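Local coordinates for Pbp related beta-lactamase (Pyrococcus abyssi, PDB 2QMI), which is probably a serine peptidase of the penicillin-binding protein and beta-lactamase family that assembles into an octamer, forming a self-compartmentalizing protease, at residues Thr400-Pro405 with Cys415-Asn420; Arg422-Glu427 with Ile438-Arg443. One frame throughout, in Å; residues are numbered along the deposited sequence.

Contact 1: Thr400-Pro405 with Cys415-Asn420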
# COMPACT_ATOMS: atom_id res chain seq x y z
N THR A 400 25.14 4.38 -2.24
CA THR A 400 25.64 5.33 -1.23
C THR A 400 27.08 5.13 -0.73
O THR A 400 27.55 4.00 -0.57
CB THR A 400 24.72 5.33 0.01
OG1 THR A 400 23.45 5.89 -0.35
CG2 THR A 400 25.33 6.15 1.15
N ILE A 401 27.75 6.26 -0.48
CA ILE A 401 29.14 6.28 0.00
C ILE A 401 29.28 7.08 1.30
O ILE A 401 28.70 8.17 1.44
CB ILE A 401 30.07 6.94 -1.03
CG1 ILE A 401 30.11 6.12 -2.32
CG2 ILE A 401 31.48 7.10 -0.46
CD1 ILE A 401 30.98 6.73 -3.40
N PRO A 402 30.06 6.56 2.27
CA PRO A 402 30.29 7.23 3.55
C PRO A 402 31.57 8.06 3.48
O PRO A 402 32.63 7.52 3.16
CB PRO A 402 30.42 6.07 4.53
CG PRO A 402 31.16 5.06 3.71
CD PRO A 402 30.45 5.13 2.36
N LEU A 403 31.47 9.36 3.76
CA LEU A 403 32.64 10.24 3.71
C LEU A 403 33.03 10.81 5.08
O LEU A 403 32.19 11.35 5.81
CB LEU A 403 32.40 11.39 2.74
CG LEU A 403 32.12 11.07 1.27
CD1 LEU A 403 31.93 12.37 0.52
CD2 LEU A 403 33.27 10.28 0.67
N PHE A 404 34.31 10.70 5.41
CA PHE A 404 34.82 11.19 6.68
C PHE A 404 35.63 12.47 6.49
O PHE A 404 36.65 12.47 5.82
CB PHE A 404 35.73 10.14 7.33
CG PHE A 404 35.00 8.98 7.93
CD1 PHE A 404 33.74 8.61 7.48
CD2 PHE A 404 35.59 8.23 8.94
CE1 PHE A 404 33.08 7.50 8.01
CE2 PHE A 404 34.95 7.12 9.49
CZ PHE A 404 33.69 6.76 9.02
N PRO A 405 35.17 13.59 7.09
CA PRO A 405 35.91 14.85 6.94
C PRO A 405 37.28 14.75 7.59
O PRO A 405 37.39 14.39 8.76
CB PRO A 405 35.01 15.85 7.65
CG PRO A 405 33.64 15.30 7.42
CD PRO A 405 33.86 13.83 7.70
N CYS A 415 37.21 15.24 2.33
CA CYS A 415 36.74 14.01 2.96
C CYS A 415 37.39 12.82 2.30
O CYS A 415 38.06 12.95 1.27
CB CYS A 415 35.22 13.86 2.80
SG CYS A 415 34.27 15.24 3.42
N TYR A 416 37.19 11.65 2.89
CA TYR A 416 37.75 10.42 2.35
C TYR A 416 36.85 9.27 2.73
O TYR A 416 36.13 9.33 3.73
CB TYR A 416 39.16 10.17 2.91
CG TYR A 416 39.19 9.78 4.37
CD1 TYR A 416 39.00 8.46 4.76
CD2 TYR A 416 39.41 10.74 5.37
CE1 TYR A 416 39.02 8.08 6.11
CE2 TYR A 416 39.44 10.38 6.72
CZ TYR A 416 39.25 9.04 7.08
OH TYR A 416 39.28 8.67 8.41
N THR A 417 36.88 8.23 1.91
CA THR A 417 36.07 7.05 2.16
C THR A 417 36.99 5.86 2.00
O THR A 417 38.21 6.01 1.97
CB THR A 417 34.92 6.94 1.18
OG1 THR A 417 34.09 5.84 1.55
CG2 THR A 417 35.46 6.74 -0.24
N LEU A 418 36.41 4.66 1.89
CA LEU A 418 37.21 3.46 1.75
C LEU A 418 37.20 2.93 0.32
O LEU A 418 36.14 2.77 -0.30
CB LEU A 418 36.72 2.38 2.71
CG LEU A 418 37.85 1.60 3.40
CD1 LEU A 418 38.65 0.82 2.36
CD2 LEU A 418 38.75 2.55 4.19
N SER A 419 38.40 2.65 -0.20
CA SER A 419 38.59 2.15 -1.56
C SER A 419 39.53 0.95 -1.53
O SER A 419 40.73 1.11 -1.28
CB SER A 419 39.24 3.21 -2.44
OG SER A 419 40.62 3.34 -2.11
N ASN A 420 39.00 -0.23 -1.81
CA ASN A 420 39.79 -1.46 -1.81
C ASN A 420 40.77 -1.58 -0.63
O ASN A 420 41.61 -2.49 -0.62
CB ASN A 420 40.56 -1.59 -3.13
CG ASN A 420 40.96 -3.02 -3.45
OD1 ASN A 420 41.72 -3.67 -2.71
ND2 ASN A 420 40.44 -3.54 -4.57
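Phe404 pairs with Tyr416 where two neighbouring antiparallel strands, 400-408 and 412-419, form a beta hairpin in the C-terminal barrel. The contact is mostly buried. Two backbone bonds join this hydrogen-bonded pair. Phe404 N to Tyr416 O is short and nearly straight, at 2.8 Å and 174°. Tyr416 N to Phe404 O is longer, 3.1 Å, and more bent.

On the same face of the sheet, Phe404 CB sits over one face of the Tyr416 ring, off centre toward the rim and 3.9 Å from the centroid. This is a CH-pi contact. Tyr416 CG stands between its own N and carbonyl carbon (chi1 71°), which turns CG to the side where Phe404 CB lies. The two rings are oblique, with planes at 56°.

The strands belong to an eight-stranded antiparallel barrel within the octamerisation domain. The Phe404 and Tyr416 side also meets the second subunit: Phe404 stacks on Phe404 of that subunit, and Tyr416 OH is hydrogen-bonded to its Tyr416 OH.

Pro405 and Cys415 form the next pair, non-hydrogen-bonded, with side chains on the other face. Cys415 SG lies 4.0 Å from Pro405 CG. Leu403 CB touches Cys415 CB at 3.7 Å, and its CD2 branch reaches Thr417 CB.

Further along, the strands splay apart, and a side chain takes over the link. Thr417 OG1 donates to Pro402 O at 2.7 Å. OG1 is anti to the backbone N of Thr417, on the side of Pro402. Ile401 approaches Thr417 at about a right angle, its CG2 touching OG1 at 3.5 Å.

Contact 2: Arg422-Glu427 with Ile438-Arg443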
# COMPACT_ATOMS: atom_id res chain seq x y z
N ARG A 422 42.39 1.48 0.92
CA ARG A 422 43.12 2.73 1.15
C ARG A 422 42.09 3.86 1.11
O ARG A 422 41.00 3.70 0.56
CB ARG A 422 44.17 2.96 0.05
CG ARG A 422 44.96 1.73 -0.39
CD ARG A 422 46.43 1.80 0.03
NE ARG A 422 47.25 0.98 -0.85
CZ ARG A 422 48.57 0.80 -0.70
NH1 ARG A 422 49.22 1.39 0.30
NH2 ARG A 422 49.23 0.03 -1.56
N LYS A 423 42.44 5.01 1.68
CA LYS A 423 41.50 6.12 1.69
C LYS A 423 41.50 6.91 0.38
O LYS A 423 42.55 7.34 -0.12
CB LYS A 423 41.78 7.05 2.87
CG LYS A 423 43.22 7.53 2.98
CD LYS A 423 43.36 8.61 4.06
CE LYS A 423 43.00 8.12 5.45
NZ LYS A 423 43.18 9.23 6.45
N MET A 424 40.30 7.07 -0.18
CA MET A 424 40.07 7.80 -1.43
C MET A 424 39.39 9.11 -1.02
O MET A 424 38.45 9.11 -0.23
CB MET A 424 39.17 6.96 -2.34
CG MET A 424 39.04 7.49 -3.75
SD MET A 424 38.22 6.29 -4.85
CE MET A 424 36.45 6.66 -4.49
N TYR A 425 39.85 10.24 -1.56
CA TYR A 425 39.29 11.53 -1.16
C TYR A 425 38.30 12.23 -2.07
O TYR A 425 38.26 12.03 -3.28
CB TYR A 425 40.42 12.51 -0.87
CG TYR A 425 41.48 12.00 0.07
CD1 TYR A 425 42.35 10.97 -0.32
CD2 TYR A 425 41.65 12.56 1.33
CE1 TYR A 425 43.36 10.52 0.53
CE2 TYR A 425 42.66 12.13 2.19
CZ TYR A 425 43.51 11.11 1.79
OH TYR A 425 44.53 10.70 2.63
N ALA A 426 37.51 13.10 -1.44
CA ALA A 426 36.52 13.93 -2.12
C ALA A 426 36.81 15.35 -1.64
O ALA A 426 37.34 15.54 -0.54
CB ALA A 426 35.10 13.51 -1.73
N GLU A 427 36.48 16.35 -2.45
CA GLU A 427 36.71 17.75 -2.08
C GLU A 427 35.52 18.63 -2.41
O GLU A 427 34.98 18.56 -3.51
CB GLU A 427 37.96 18.31 -2.77
CG GLU A 427 39.28 17.73 -2.29
CD GLU A 427 39.79 16.60 -3.17
OE1 GLU A 427 40.01 16.84 -4.38
OE2 GLU A 427 39.98 15.48 -2.65
N ILE A 438 34.52 17.46 -6.12
CA ILE A 438 35.45 16.72 -6.96
C ILE A 438 35.64 15.38 -6.28
O ILE A 438 36.25 15.31 -5.21
CB ILE A 438 36.84 17.40 -7.04
CG1 ILE A 438 36.71 18.85 -7.51
CG2 ILE A 438 37.75 16.59 -7.96
CD1 ILE A 438 36.13 19.02 -8.91
N PHE A 439 35.12 14.32 -6.88
CA PHE A 439 35.24 12.99 -6.30
C PHE A 439 35.77 11.98 -7.32
O PHE A 439 35.08 11.60 -8.27
CB PHE A 439 33.88 12.54 -5.75
CG PHE A 439 33.92 11.21 -5.08
CD1 PHE A 439 34.83 10.95 -4.06
CD2 PHE A 439 33.04 10.20 -5.47
CE1 PHE A 439 34.86 9.70 -3.44
CE2 PHE A 439 33.07 8.95 -4.86
CZ PHE A 439 33.98 8.70 -3.84
N GLU A 440 37.01 11.54 -7.09
CA GLU A 440 37.70 10.62 -7.98
C GLU A 440 37.72 11.18 -9.40
O GLU A 440 38.39 12.19 -9.65
CB GLU A 440 37.05 9.23 -7.96
CG GLU A 440 37.88 8.20 -8.75
CD GLU A 440 37.04 7.39 -9.74
OE1 GLU A 440 36.07 7.95 -10.29
OE2 GLU A 440 37.36 6.20 -9.95
N ARG A 441 36.98 10.56 -10.32
CA ARG A 441 36.97 11.02 -11.71
C ARG A 441 35.97 12.13 -12.02
O ARG A 441 36.15 12.86 -12.99
CB ARG A 441 36.66 9.85 -12.65
CG ARG A 441 35.17 9.51 -12.75
CD ARG A 441 34.93 8.16 -13.44
NE ARG A 441 35.69 7.10 -12.78
CZ ARG A 441 35.85 5.87 -13.27
NH1 ARG A 441 35.30 5.53 -14.43
NH2 ARG A 441 36.59 5.00 -12.60
N TYR A 442 34.93 12.27 -11.21
CA TYR A 442 33.89 13.25 -11.50
C TYR A 442 34.01 14.65 -10.91
O TYR A 442 34.78 14.91 -9.98
CB TYR A 442 32.54 12.68 -11.06
CG TYR A 442 32.25 11.27 -11.52
CD1 TYR A 442 31.80 11.02 -12.82
CD2 TYR A 442 32.36 10.19 -10.64
CE1 TYR A 442 31.48 9.73 -13.23
CE2 TYR A 442 32.04 8.89 -11.05
CZ TYR A 442 31.59 8.67 -12.34
OH TYR A 442 31.26 7.40 -12.74
N ARG A 443 33.23 15.55 -11.49
CA ARG A 443 33.10 16.93 -11.03
C ARG A 443 31.58 17.10 -10.95
O ARG A 443 30.88 16.76 -11.90
CB ARG A 443 33.66 17.95 -12.02
CG ARG A 443 33.31 19.39 -11.59
CD ARG A 443 33.83 20.47 -12.53
NE ARG A 443 33.51 21.81 -12.02
CZ ARG A 443 33.87 22.95 -12.60
NH1 ARG A 443 34.55 22.95 -13.73
NH2 ARG A 443 33.53 24.11 -12.05
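Met424 and Phe439 meet across the contact, their side chains crossing at about a right angle. The methionine does the touching with its terminal methyl. Met424 CE lies 3.3 Å from Phe439 CZ and 3.6 Å from Phe439 CE1, so it meets the outer end of the ring, at an oblique angle. Met424 runs extended through CG and SD, and the chain bends at chi3 (84°), which places CE against the phenyl group.

Phe439 CG is anti to its backbone N (chi1 -178°). Its ring leans toward strand 422-431. Phe439 CD1 reaches Ala426 CB at 3.5 Å and also lies near Tyr425 O. Met424 packs on Trp276 of the second subunit as well.

Glu427 and Ile438 face each other on the other side of the sheet. Their side chains touch lightly; the backbone holds the pair. Ile438 N donates to Glu427 O at 2.9 Å. Glu427 N donates to Ile438 O at 3.0 Å.

Beyond Phe439 the chain turns. Arg441 grips the Glu440 carboxylate side-on with two nitrogens. Arg441 NE reaches OE1 of Glu440 at 2.7 Å on its syn side, and NH2 of Arg441 reaches OE2. Arg441 N also donates to OE1, on the anti side. Both donors to OE1 lie somewhat out of the carboxylate plane, on the same face. Three bonds thus fix the rotation of the carboxylate. Arg441 CG lies over the centre of the Tyr442 ring, 3.4 Å above its plane. Tyr442 OH is hydrogen-bonded to Glu118 of the second subunit.

The whole is a meander of antiparallel barrel strands: 422-431 pairs with 434-439, and a type II' beta turn from Phe439 to Tyr442 leads into strand 442-446.

Contact 1 closes before contact 2 opens along the chain. Their centres are about 9 Å apart. Both lie in the antiparallel barrel of the octamerisation domain, in which consecutive strands are neighbours. Strands 412-419 and 422-431 join the two contacts. Cys415 O and Ala426 N, 2.8 Å apart, probably form a hydrogen bond, as do Thr417 N and Met424 O. Ile401 CD1 also packs on Phe439 CE2 at 3.4 Å, linking strands that are not adjacent in the sheet. Both contacts touch the second subunit, so this part of the barrel helps form an interface of the octamer, consistent with a self-compartmentalizing protease.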